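Local structure of trehalose monomycolate exporter MmpL3 (Mycobacterium tuberculosis, 7NVH) at residues G42-G47 against A546-S551; G47-Q52 against T538-G543; L417-I422 against L622-I627. The protein probably exports trehalose monomycolate, a mycolic acid carrier for the mycobacterial cell envelope, as a membrane transporter of the RND permease clan. All coordinates share one frame; numbering follows the deposited sequence.

Interaction 1: residues G42-G47 against A546-S551; sequences GFYDDG and ALELDS. With AV0 (Lauryl Maltose Neopentyl Glycol), chain B.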
# COMPACT_ATOMS: atom_id res chain seq x y z
N GLY A 42 2.90 8.37 9.34
CA GLY A 42 4.02 7.75 8.67
C GLY A 42 4.14 8.12 7.21
O GLY A 42 5.00 7.59 6.50
N PHE A 43 3.28 9.02 6.75
CA PHE A 43 3.34 9.46 5.36
C PHE A 43 4.35 10.56 5.12
O PHE A 43 4.50 11.00 3.97
CB PHE A 43 1.96 9.94 4.90
CG PHE A 43 1.05 8.83 4.48
CD1 PHE A 43 1.27 8.16 3.29
CD2 PHE A 43 -0.03 8.47 5.26
CE1 PHE A 43 0.43 7.14 2.89
CE2 PHE A 43 -0.87 7.45 4.87
CZ PHE A 43 -0.64 6.79 3.69
N TYR A 44 5.04 11.03 6.15
CA TYR A 44 5.92 12.18 6.04
C TYR A 44 7.33 11.80 6.48
O TYR A 44 7.51 11.00 7.41
CB TYR A 44 5.40 13.34 6.89
CG TYR A 44 4.04 13.83 6.47
CD1 TYR A 44 3.67 13.85 5.13
CD2 TYR A 44 3.11 14.25 7.40
CE1 TYR A 44 2.43 14.28 4.74
CE2 TYR A 44 1.86 14.69 7.02
CZ TYR A 44 1.52 14.70 5.69
OH TYR A 44 0.28 15.14 5.29
N ASP A 45 8.32 12.38 5.81
CA ASP A 45 9.72 12.17 6.17
C ASP A 45 9.98 12.77 7.55
O ASP A 45 10.07 13.99 7.69
CB ASP A 45 10.63 12.82 5.12
CG ASP A 45 12.11 12.54 5.36
OD1 ASP A 45 12.47 12.03 6.44
OD2 ASP A 45 12.91 12.85 4.46
N ASP A 46 10.12 11.92 8.56
CA ASP A 46 10.23 12.37 9.94
C ASP A 46 11.53 13.09 10.24
O ASP A 46 11.66 13.69 11.31
CB ASP A 46 10.06 11.19 10.90
CG ASP A 46 8.65 10.63 10.88
OD1 ASP A 46 7.77 11.22 11.55
OD2 ASP A 46 8.42 9.61 10.21
N GLY A 47 12.51 13.05 9.33
CA GLY A 47 13.72 13.82 9.48
C GLY A 47 13.78 15.09 8.67
O GLY A 47 14.82 15.76 8.67
N ALA A 546 4.10 22.01 2.63
CA ALA A 546 5.52 21.66 2.67
C ALA A 546 5.73 20.23 3.16
O ALA A 546 6.70 19.59 2.75
CB ALA A 546 6.28 22.63 3.57
N LEU A 547 4.86 19.74 4.03
CA LEU A 547 4.98 18.38 4.56
C LEU A 547 4.90 17.32 3.48
O LEU A 547 5.53 16.27 3.62
CB LEU A 547 3.89 18.13 5.60
CG LEU A 547 4.19 18.57 7.03
CD1 LEU A 547 2.91 18.66 7.84
CD2 LEU A 547 5.16 17.61 7.68
N GLU A 548 4.15 17.56 2.40
CA GLU A 548 4.03 16.62 1.30
C GLU A 548 5.16 16.74 0.30
O GLU A 548 5.66 15.73 -0.20
CB GLU A 548 2.69 16.82 0.59
CG GLU A 548 1.52 16.20 1.32
CD GLU A 548 0.32 17.11 1.38
OE1 GLU A 548 0.15 17.93 0.45
OE2 GLU A 548 -0.45 17.02 2.36
N LEU A 549 5.59 17.97 -0.01
CA LEU A 549 6.73 18.16 -0.89
C LEU A 549 8.00 17.58 -0.28
O LEU A 549 8.83 17.00 -0.98
CB LEU A 549 6.91 19.64 -1.21
CG LEU A 549 5.70 20.32 -1.85
CD1 LEU A 549 5.84 21.83 -1.77
CD2 LEU A 549 5.53 19.87 -3.29
N ASP A 550 8.16 17.73 1.04
CA ASP A 550 9.34 17.17 1.69
C ASP A 550 9.34 15.65 1.63
O ASP A 550 10.38 15.03 1.41
CB ASP A 550 9.43 17.66 3.13
CG ASP A 550 10.22 18.94 3.27
OD1 ASP A 550 10.64 19.49 2.23
OD2 ASP A 550 10.43 19.39 4.41
N SER A 551 8.17 15.03 1.82
CA SER A 551 8.09 13.58 1.70
C SER A 551 8.37 13.13 0.27
O SER A 551 9.07 12.14 0.05
CB SER A 551 6.72 13.08 2.15
OG SER A 551 5.73 13.40 1.20
C1 AV0 B . -2.37 14.05 9.38
O1 AV0 B . -3.10 13.79 8.23
C2 AV0 B . -1.32 12.97 9.60
O2 AV0 B . -1.98 11.72 9.75
C3 AV0 B . -0.51 13.25 10.83
O3 AV0 B . 0.59 12.29 10.85
C4 AV0 B . 0.04 14.63 10.89
O4 AV0 B . 0.44 14.93 12.28
C5 AV0 B . -0.94 15.72 10.47
O5 AV0 B . -1.72 15.38 9.25
C6 AV0 B . -0.19 16.98 10.21
O6 AV0 B . -0.53 17.47 8.94
CAA AV0 B . -6.32 3.38 5.77
CAB AV0 B . -12.17 22.61 9.32
OAI AV0 B . 3.33 12.46 10.57
OAJ AV0 B . -7.74 24.09 1.51
OAL AV0 B . -3.73 17.19 0.02
OAN AV0 B . -5.82 21.00 3.85
OAP AV0 B . -6.51 19.00 5.70
OAQ AV0 B . 4.86 16.68 12.23
OAR AV0 B . -5.96 23.32 -1.26
OAS AV0 B . 3.94 14.01 14.52
OAT AV0 B . -5.52 20.90 -2.77
OAU AV0 B . 2.15 16.93 13.24
OAV AV0 B . -5.13 18.65 -1.16
CAW AV0 B . -6.37 4.75 6.40
CAX AV0 B . -12.44 21.32 8.48
CAY AV0 B . -4.96 5.19 6.77
CAZ AV0 B . -11.09 20.67 8.07
CBA AV0 B . -4.96 6.69 7.09
CBB AV0 B . -11.37 19.43 7.19
CBC AV0 B . -5.61 7.45 5.92
CBD AV0 B . -10.03 18.86 6.62
CBE AV0 B . -5.29 8.98 6.06
CBF AV0 B . -10.27 17.41 6.16
CBG AV0 B . -5.77 9.51 7.47
CBH AV0 B . -8.91 16.77 5.69
CBI AV0 B . -4.90 10.75 7.89
CBJ AV0 B . -8.80 15.33 6.26
CBK AV0 B . -5.67 12.10 7.56
CBL AV0 B . -7.40 14.72 5.87
CBM AV0 B . 4.15 13.12 11.51
CBN AV0 B . -8.14 22.98 0.75
CBP AV0 B . -3.34 17.71 1.26
CBQ AV0 B . -4.91 12.90 6.43
CBR AV0 B . -6.45 14.83 7.11
CBS AV0 B . -4.03 14.85 7.93
CBT AV0 B . -4.53 15.29 5.43
OBV AV0 B . -4.93 16.67 5.60
OBX AV0 B . -4.31 17.07 3.37
OBY AV0 B . 2.54 14.90 11.23
OBZ AV0 B . -7.31 20.72 1.04
OCB AV0 B . -5.08 20.08 1.27
CCC AV0 B . 3.98 14.60 11.39
CCD AV0 B . -6.96 22.05 0.54
CCF AV0 B . -4.55 17.86 2.15
CCH AV0 B . -5.77 19.57 3.52
CCJ AV0 B . -5.31 17.32 4.43
CCL AV0 B . -5.46 18.82 4.73
CCM AV0 B . -4.99 14.45 6.72
CCN AV0 B . 4.60 15.30 12.60
CCO AV0 B . -6.59 22.05 -0.94
CCQ AV0 B . -4.75 19.35 2.46
CCR AV0 B . 1.80 14.67 12.48
CCS AV0 B . -6.29 19.71 0.70
CCT AV0 B . 3.78 15.30 13.83
CCU AV0 B . -5.64 20.96 -1.31
CCV AV0 B . 2.34 15.55 13.60
CCW AV0 B . -6.10 19.66 -0.81

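Interaction 2: residues G47-Q52 against T538-G543; sequences GSQSVQ and TVLVGG. With AV0 (Lauryl Maltose Neopentyl Glycol), chain B.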
# COMPACT_ATOMS: atom_id res chain seq x y z
N GLY A 47 12.51 13.05 9.33
CA GLY A 47 13.72 13.82 9.48
C GLY A 47 13.78 15.09 8.67
O GLY A 47 14.82 15.76 8.67
N SER A 48 12.70 15.46 7.98
CA SER A 48 12.70 16.64 7.14
C SER A 48 12.60 17.91 7.97
O SER A 48 12.41 17.88 9.19
CB SER A 48 11.54 16.58 6.14
OG SER A 48 10.34 16.20 6.78
N GLN A 49 12.74 19.05 7.30
CA GLN A 49 12.64 20.34 7.97
C GLN A 49 11.20 20.79 8.18
O GLN A 49 10.97 21.76 8.90
CB GLN A 49 13.39 21.41 7.16
CG GLN A 49 14.88 21.42 7.41
CD GLN A 49 15.47 22.81 7.31
OE1 GLN A 49 14.84 23.72 6.77
NE2 GLN A 49 16.68 22.98 7.83
N SER A 50 10.23 20.11 7.56
CA SER A 50 8.83 20.45 7.75
C SER A 50 8.21 19.69 8.92
O SER A 50 7.37 20.24 9.63
CB SER A 50 8.04 20.17 6.47
OG SER A 50 8.05 18.78 6.17
N VAL A 51 8.62 18.44 9.13
CA VAL A 51 8.18 17.72 10.32
C VAL A 51 8.75 18.36 11.57
O VAL A 51 8.07 18.46 12.60
CB VAL A 51 8.55 16.23 10.21
CG1 VAL A 51 8.29 15.52 11.53
CG2 VAL A 51 7.76 15.57 9.11
N GLN A 52 10.00 18.81 11.51
CA GLN A 52 10.58 19.55 12.63
C GLN A 52 9.78 20.80 12.94
O GLN A 52 9.49 21.08 14.11
CB GLN A 52 12.03 19.92 12.31
CG GLN A 52 13.01 18.77 12.38
CD GLN A 52 14.41 19.19 12.00
OE1 GLN A 52 14.80 20.34 12.18
NE2 GLN A 52 15.19 18.25 11.48
N THR A 538 17.17 31.03 13.02
CA THR A 538 17.16 29.91 12.09
C THR A 538 15.71 29.61 11.75
O THR A 538 14.97 29.10 12.60
CB THR A 538 17.85 28.68 12.69
OG1 THR A 538 17.14 28.26 13.86
CG2 THR A 538 19.29 29.00 13.06
N VAL A 539 15.31 29.92 10.53
CA VAL A 539 13.92 29.79 10.12
C VAL A 539 13.70 28.40 9.53
O VAL A 539 14.38 27.99 8.59
CB VAL A 539 13.54 30.87 9.10
CG1 VAL A 539 12.04 30.86 8.86
CG2 VAL A 539 13.99 32.23 9.59
N LEU A 540 12.74 27.67 10.10
CA LEU A 540 12.27 26.41 9.55
C LEU A 540 10.92 26.66 8.88
O LEU A 540 10.06 27.34 9.46
CB LEU A 540 12.13 25.34 10.63
CG LEU A 540 13.40 24.78 11.27
CD1 LEU A 540 13.04 24.00 12.52
CD2 LEU A 540 14.13 23.90 10.29
N VAL A 541 10.74 26.11 7.69
CA VAL A 541 9.51 26.30 6.93
C VAL A 541 8.77 24.97 6.92
O VAL A 541 9.30 23.95 6.46
CB VAL A 541 9.79 26.79 5.50
CG1 VAL A 541 8.49 27.08 4.79
CG2 VAL A 541 10.66 28.03 5.55
N GLY A 542 7.53 24.98 7.41
CA GLY A 542 6.72 23.80 7.53
C GLY A 542 5.35 24.01 6.92
O GLY A 542 5.19 24.73 5.93
N GLY A 543 4.36 23.38 7.52
CA GLY A 543 3.00 23.44 7.03
C GLY A 543 2.65 22.23 6.19
O GLY A 543 3.52 21.50 5.70
C1 AV0 B . -2.37 14.05 9.38
O1 AV0 B . -3.10 13.79 8.23
C2 AV0 B . -1.32 12.97 9.60
O2 AV0 B . -1.98 11.72 9.75
C3 AV0 B . -0.51 13.25 10.83
O3 AV0 B . 0.59 12.29 10.85
C4 AV0 B . 0.04 14.63 10.89
O4 AV0 B . 0.44 14.93 12.28
C5 AV0 B . -0.94 15.72 10.47
O5 AV0 B . -1.72 15.38 9.25
C6 AV0 B . -0.19 16.98 10.21
O6 AV0 B . -0.53 17.47 8.94
CAA AV0 B . -6.32 3.38 5.77
CAB AV0 B . -12.17 22.61 9.32
OAI AV0 B . 3.33 12.46 10.57
OAJ AV0 B . -7.74 24.09 1.51
OAL AV0 B . -3.73 17.19 0.02
OAN AV0 B . -5.82 21.00 3.85
OAP AV0 B . -6.51 19.00 5.70
OAQ AV0 B . 4.86 16.68 12.23
OAR AV0 B . -5.96 23.32 -1.26
OAS AV0 B . 3.94 14.01 14.52
OAT AV0 B . -5.52 20.90 -2.77
OAU AV0 B . 2.15 16.93 13.24
OAV AV0 B . -5.13 18.65 -1.16
CAW AV0 B . -6.37 4.75 6.40
CAX AV0 B . -12.44 21.32 8.48
CAY AV0 B . -4.96 5.19 6.77
CAZ AV0 B . -11.09 20.67 8.07
CBA AV0 B . -4.96 6.69 7.09
CBB AV0 B . -11.37 19.43 7.19
CBC AV0 B . -5.61 7.45 5.92
CBD AV0 B . -10.03 18.86 6.62
CBE AV0 B . -5.29 8.98 6.06
CBF AV0 B . -10.27 17.41 6.16
CBG AV0 B . -5.77 9.51 7.47
CBH AV0 B . -8.91 16.77 5.69
CBI AV0 B . -4.90 10.75 7.89
CBJ AV0 B . -8.80 15.33 6.26
CBK AV0 B . -5.67 12.10 7.56
CBL AV0 B . -7.40 14.72 5.87
CBM AV0 B . 4.15 13.12 11.51
CBN AV0 B . -8.14 22.98 0.75
CBP AV0 B . -3.34 17.71 1.26
CBQ AV0 B . -4.91 12.90 6.43
CBR AV0 B . -6.45 14.83 7.11
CBS AV0 B . -4.03 14.85 7.93
CBT AV0 B . -4.53 15.29 5.43
OBV AV0 B . -4.93 16.67 5.60
OBX AV0 B . -4.31 17.07 3.37
OBY AV0 B . 2.54 14.90 11.23
OBZ AV0 B . -7.31 20.72 1.04
OCB AV0 B . -5.08 20.08 1.27
CCC AV0 B . 3.98 14.60 11.39
CCD AV0 B . -6.96 22.05 0.54
CCF AV0 B . -4.55 17.86 2.15
CCH AV0 B . -5.77 19.57 3.52
CCJ AV0 B . -5.31 17.32 4.43
CCL AV0 B . -5.46 18.82 4.73
CCM AV0 B . -4.99 14.45 6.72
CCN AV0 B . 4.60 15.30 12.60
CCO AV0 B . -6.59 22.05 -0.94
CCQ AV0 B . -4.75 19.35 2.46
CCR AV0 B . 1.80 14.67 12.48
CCS AV0 B . -6.29 19.71 0.70
CCT AV0 B . 3.78 15.30 13.83
CCU AV0 B . -5.64 20.96 -1.31
CCV AV0 B . 2.34 15.55 13.60
CCW AV0 B . -6.10 19.66 -0.81

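Interaction 3: residues L417-I422 against L622-I627; sequences LSLGGI and LTAPVI. With AV0 (Lauryl Maltose Neopentyl Glycol), chain B.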
# COMPACT_ATOMS: atom_id res chain seq x y z
N LEU A 417 2.19 12.31 -14.36
CA LEU A 417 2.00 11.58 -13.11
C LEU A 417 1.38 12.46 -12.04
O LEU A 417 0.28 12.19 -11.55
CB LEU A 417 3.34 11.01 -12.64
CG LEU A 417 3.25 10.03 -11.47
CD1 LEU A 417 2.41 8.83 -11.84
CD2 LEU A 417 4.64 9.60 -11.03
N SER A 418 2.08 13.54 -11.65
CA SER A 418 1.54 14.56 -10.75
C SER A 418 1.12 13.95 -9.41
O SER A 418 -0.06 13.84 -9.08
CB SER A 418 0.37 15.30 -11.41
OG SER A 418 -0.83 14.58 -11.26
N LEU A 419 2.13 13.52 -8.65
CA LEU A 419 1.89 13.01 -7.31
C LEU A 419 1.22 14.06 -6.42
O LEU A 419 1.22 15.25 -6.72
CB LEU A 419 3.21 12.57 -6.67
CG LEU A 419 3.98 11.48 -7.39
CD1 LEU A 419 5.33 11.26 -6.73
CD2 LEU A 419 3.18 10.20 -7.41
N GLY A 420 0.65 13.59 -5.33
CA GLY A 420 -0.09 14.46 -4.43
C GLY A 420 -0.15 13.91 -3.02
O GLY A 420 0.81 13.30 -2.54
N GLY A 421 -1.28 14.13 -2.35
CA GLY A 421 -1.43 13.74 -0.96
C GLY A 421 -2.86 13.35 -0.63
O GLY A 421 -3.76 13.45 -1.46
N ILE A 422 -3.04 12.91 0.61
CA ILE A 422 -4.34 12.41 1.05
C ILE A 422 -5.24 13.57 1.46
O ILE A 422 -4.80 14.55 2.06
CB ILE A 422 -4.16 11.42 2.22
CG1 ILE A 422 -3.39 10.19 1.76
CG2 ILE A 422 -5.50 11.00 2.80
CD1 ILE A 422 -3.05 9.25 2.88
N LEU A 622 -1.83 10.92 -7.30
CA LEU A 622 -1.49 9.73 -6.54
C LEU A 622 -0.62 10.08 -5.34
O LEU A 622 -0.11 11.20 -5.21
CB LEU A 622 -0.79 8.71 -7.43
CG LEU A 622 -1.48 8.40 -8.76
CD1 LEU A 622 -0.64 7.45 -9.60
CD2 LEU A 622 -2.86 7.82 -8.52
N THR A 623 -0.46 9.11 -4.45
CA THR A 623 0.34 9.27 -3.24
C THR A 623 1.72 8.68 -3.47
O THR A 623 1.84 7.55 -3.96
CB THR A 623 -0.34 8.60 -2.05
OG1 THR A 623 -1.70 9.05 -1.96
CG2 THR A 623 0.37 8.96 -0.76
N ALA A 624 2.76 9.44 -3.13
CA ALA A 624 4.12 9.03 -3.46
C ALA A 624 4.55 7.72 -2.79
O ALA A 624 5.11 6.86 -3.49
CB ALA A 624 5.09 10.17 -3.12
N PRO A 625 4.35 7.51 -1.49
CA PRO A 625 4.76 6.21 -0.91
C PRO A 625 4.07 5.02 -1.56
O PRO A 625 4.70 3.96 -1.74
CB PRO A 625 4.37 6.35 0.57
CG PRO A 625 4.43 7.81 0.82
CD PRO A 625 3.90 8.43 -0.43
N VAL A 626 2.80 5.16 -1.92
CA VAL A 626 2.09 4.04 -2.54
C VAL A 626 2.66 3.75 -3.91
O VAL A 626 2.61 2.61 -4.38
CB VAL A 626 0.58 4.33 -2.59
CG1 VAL A 626 -0.16 3.17 -3.23
CG2 VAL A 626 0.06 4.59 -1.21
N ILE A 627 3.24 4.75 -4.58
CA ILE A 627 3.91 4.49 -5.85
C ILE A 627 5.11 3.59 -5.64
O ILE A 627 5.34 2.65 -6.41
CB ILE A 627 4.30 5.82 -6.53
CG1 ILE A 627 3.05 6.64 -6.83
CG2 ILE A 627 5.08 5.55 -7.80
CD1 ILE A 627 1.99 5.87 -7.58
C1 AV0 B . -2.37 14.05 9.38
O1 AV0 B . -3.10 13.79 8.23
C2 AV0 B . -1.32 12.97 9.60
O2 AV0 B . -1.98 11.72 9.75
C3 AV0 B . -0.51 13.25 10.83
O3 AV0 B . 0.59 12.29 10.85
C4 AV0 B . 0.04 14.63 10.89
O4 AV0 B . 0.44 14.93 12.28
C5 AV0 B . -0.94 15.72 10.47
O5 AV0 B . -1.72 15.38 9.25
C6 AV0 B . -0.19 16.98 10.21
O6 AV0 B . -0.53 17.47 8.94
CAA AV0 B . -6.32 3.38 5.77
CAB AV0 B . -12.17 22.61 9.32
OAI AV0 B . 3.33 12.46 10.57
OAJ AV0 B . -7.74 24.09 1.51
OAL AV0 B . -3.73 17.19 0.02
OAN AV0 B . -5.82 21.00 3.85
OAP AV0 B . -6.51 19.00 5.70
OAQ AV0 B . 4.86 16.68 12.23
OAR AV0 B . -5.96 23.32 -1.26
OAS AV0 B . 3.94 14.01 14.52
OAT AV0 B . -5.52 20.90 -2.77
OAU AV0 B . 2.15 16.93 13.24
OAV AV0 B . -5.13 18.65 -1.16
CAW AV0 B . -6.37 4.75 6.40
CAX AV0 B . -12.44 21.32 8.48
CAY AV0 B . -4.96 5.19 6.77
CAZ AV0 B . -11.09 20.67 8.07
CBA AV0 B . -4.96 6.69 7.09
CBB AV0 B . -11.37 19.43 7.19
CBC AV0 B . -5.61 7.45 5.92
CBD AV0 B . -10.03 18.86 6.62
CBE AV0 B . -5.29 8.98 6.06
CBF AV0 B . -10.27 17.41 6.16
CBG AV0 B . -5.77 9.51 7.47
CBH AV0 B . -8.91 16.77 5.69
CBI AV0 B . -4.90 10.75 7.89
CBJ AV0 B . -8.80 15.33 6.26
CBK AV0 B . -5.67 12.10 7.56
CBL AV0 B . -7.40 14.72 5.87
CBM AV0 B . 4.15 13.12 11.51
CBN AV0 B . -8.14 22.98 0.75
CBP AV0 B . -3.34 17.71 1.26
CBQ AV0 B . -4.91 12.90 6.43
CBR AV0 B . -6.45 14.83 7.11
CBS AV0 B . -4.03 14.85 7.93
CBT AV0 B . -4.53 15.29 5.43
OBV AV0 B . -4.93 16.67 5.60
OBX AV0 B . -4.31 17.07 3.37
OBY AV0 B . 2.54 14.90 11.23
OBZ AV0 B . -7.31 20.72 1.04
OCB AV0 B . -5.08 20.08 1.27
CCC AV0 B . 3.98 14.60 11.39
CCD AV0 B . -6.96 22.05 0.54
CCF AV0 B . -4.55 17.86 2.15
CCH AV0 B . -5.77 19.57 3.52
CCJ AV0 B . -5.31 17.32 4.43
CCL AV0 B . -5.46 18.82 4.73
CCM AV0 B . -4.99 14.45 6.72
CCN AV0 B . 4.60 15.30 12.60
CCO AV0 B . -6.59 22.05 -0.94
CCQ AV0 B . -4.75 19.35 2.46
CCR AV0 B . 1.80 14.67 12.48
CCS AV0 B . -6.29 19.71 0.70
CCT AV0 B . 3.78 15.30 13.83
CCU AV0 B . -5.64 20.96 -1.31
CCV AV0 B . 2.34 15.55 13.60
CCW AV0 B . -6.10 19.66 -0.81

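Interaction 1: residues G42-G47 against A546-S551
The irregular loop 42-47 passes beside helix 544-556, the two backbones coming nearest where the CA atoms of Asp-45 and Ser-551 lie 5.0 Å apart. Tyr-44 carries most of the contact. Its CG is anti to the carbonyl carbon (chi1 -61°), which brings the phenol ring down beside the helix, across the side chain of Leu-547 at about a right angle. The Leu-547 CB sits over the centre of one ring face, 4.0 Å from the centroid, in a CH-pi contact, and Leu-547 CD2 packs 3.9 Å from Tyr-44 CD2. The opposite face carries the CB of Phe-43, offset toward the rim. Ser-551 CB comes in at the ring edge and also touches the Phe-43 carbonyl oxygen.

Residues 42-47 fall in the N-terminal MMPL family region and 546-551 in the C-terminal one, so the contact brings together parts of this RND-clan transporter about 500 residues apart. It also lines the detergent pocket: the OAI atom of the bound lauryl maltose neopentyl glycol lies 3.6 Å from Tyr-44 CD2. Glu-548 runs alongside Tyr-44, pointing the same way, its carboxylate plane turned 38° from the ring and its chain bent at chi2. Glu-548 OE2 lies 3.2 Å from the detergent CBP and, more loosely, 3.6 Å from Tyr-44 OH.

Two polar side chains bond within their own segment. Asp-45 OD1 accepts a hydrogen bond from the backbone N of Gly-47 (3.1 Å), an Asx turn, with the donor above the carboxylate plane. Ser-551 OG turns back to the Glu-548 carbonyl, OG to O 2.7 Å, so the hydroxyl is held against its own helix. Asp-550 is salt-bridged to Arg-529, while Phe-43 stacks on Phe-306.

Interaction 2: residues G47-Q52 against T538-G543
One flat group carries much of this contact, the carboxamide of Gln-49. Leu-540 CD2 lies over one of its faces, almost straight above CD at 3.4 Å, so the methyl group covers the amide plane and sits nearly equally far from OE1 and NE2. The two side chains cross at about a right angle, and a bend at chi2 (-147°) in Gln-49 turns the amide under the leucine. The Gln-52 side chain, extended beyond CG, brings its OE1 to both methyls of Leu-540, 4.1 Å from CD1 and from CD2, a looser contact. Leu-540 thus meets two glutamine side chains three residues apart in the chain, both glutamines being exposed.

Deeper in, the backbones themselves meet, with Ser-50 CA 4.0 Å from Gly-542 CA. The Ser-50 hydroxyl does not serve strand 540-543; it is hydrogen-bonded to Asp-550 of the following helix. Val-51 points away from the strand and touches the detergent, CG1 to OAQ 3.7 Å. The first turn of helix 49-61 therefore packs on strand 540-543, an outermost strand of its sheet, which pairs antiparallel with strand 451-457 and runs directly into helix 544-556.

Interaction 3: residues L417-I422 against L622-I627
A single main-chain hydrogen bond ties the loop between helices 401-408 and 434-443 to Leu-622, just ahead of the long helix 624-654: Gly-420 N donates to Leu-622 O at 2.5 Å, nearly along the C=O axis (169°) but bent at the hydrogen (141°). The same carbonyl takes a CA-H...O contact from Leu-419 CA at 3.4 Å.

The apolar contact centres on Leu-419. Its CG is anti to the carbonyl carbon (chi1 -60°), and its methyl groups divide between neighbours: CD1 packs 3.8 Å from Ala-624 CB, and CD2 meets Ile-627 CG1 at 3.6 Å, tip to tip. Leu-417 crosses Leu-622 at about a right angle, their CD1 atoms 4.0 Å apart, and both also lie against helix 582-607. In the detergent pocket, Ile-422 CG2 and CD1 rest on alkyl carbons, CG2 to CBE 3.8 Å.

Other polar groups turn elsewhere. Thr-623 holds the N-cap position, but its OG1 makes no capping bond and is hydrogen-bonded to Tyr-426 OH; Ser-418 OG is hydrogen-bonded to the Leu-417 carbonyl. One backbone bond and a mostly aliphatic packing of leucine, alanine and isoleucine make the contact largely hydrophobic.

Overall arrangement
Interaction 1 is the most buried of the three; interactions 2 and 3 are only partly so, with the glutamines of interaction 2 at the surface. Interactions 1 and 2 share Gly-47 and hold the same continuous elements, loop into helix 49-61 and strand 540-543 into helix 544-556, with Asp-550 as a polar link between them. Interaction 3 meets interaction 1 through Phe-43, which packs on Ile-422, Thr-623 and Pro-625, but lies about 11 Å (nearest atoms) from interaction 2. Aromatic packing marks the first, amide-on-methyl contact the second, and aliphatic packing with a backbone bond the third. All three touch the same detergent molecule.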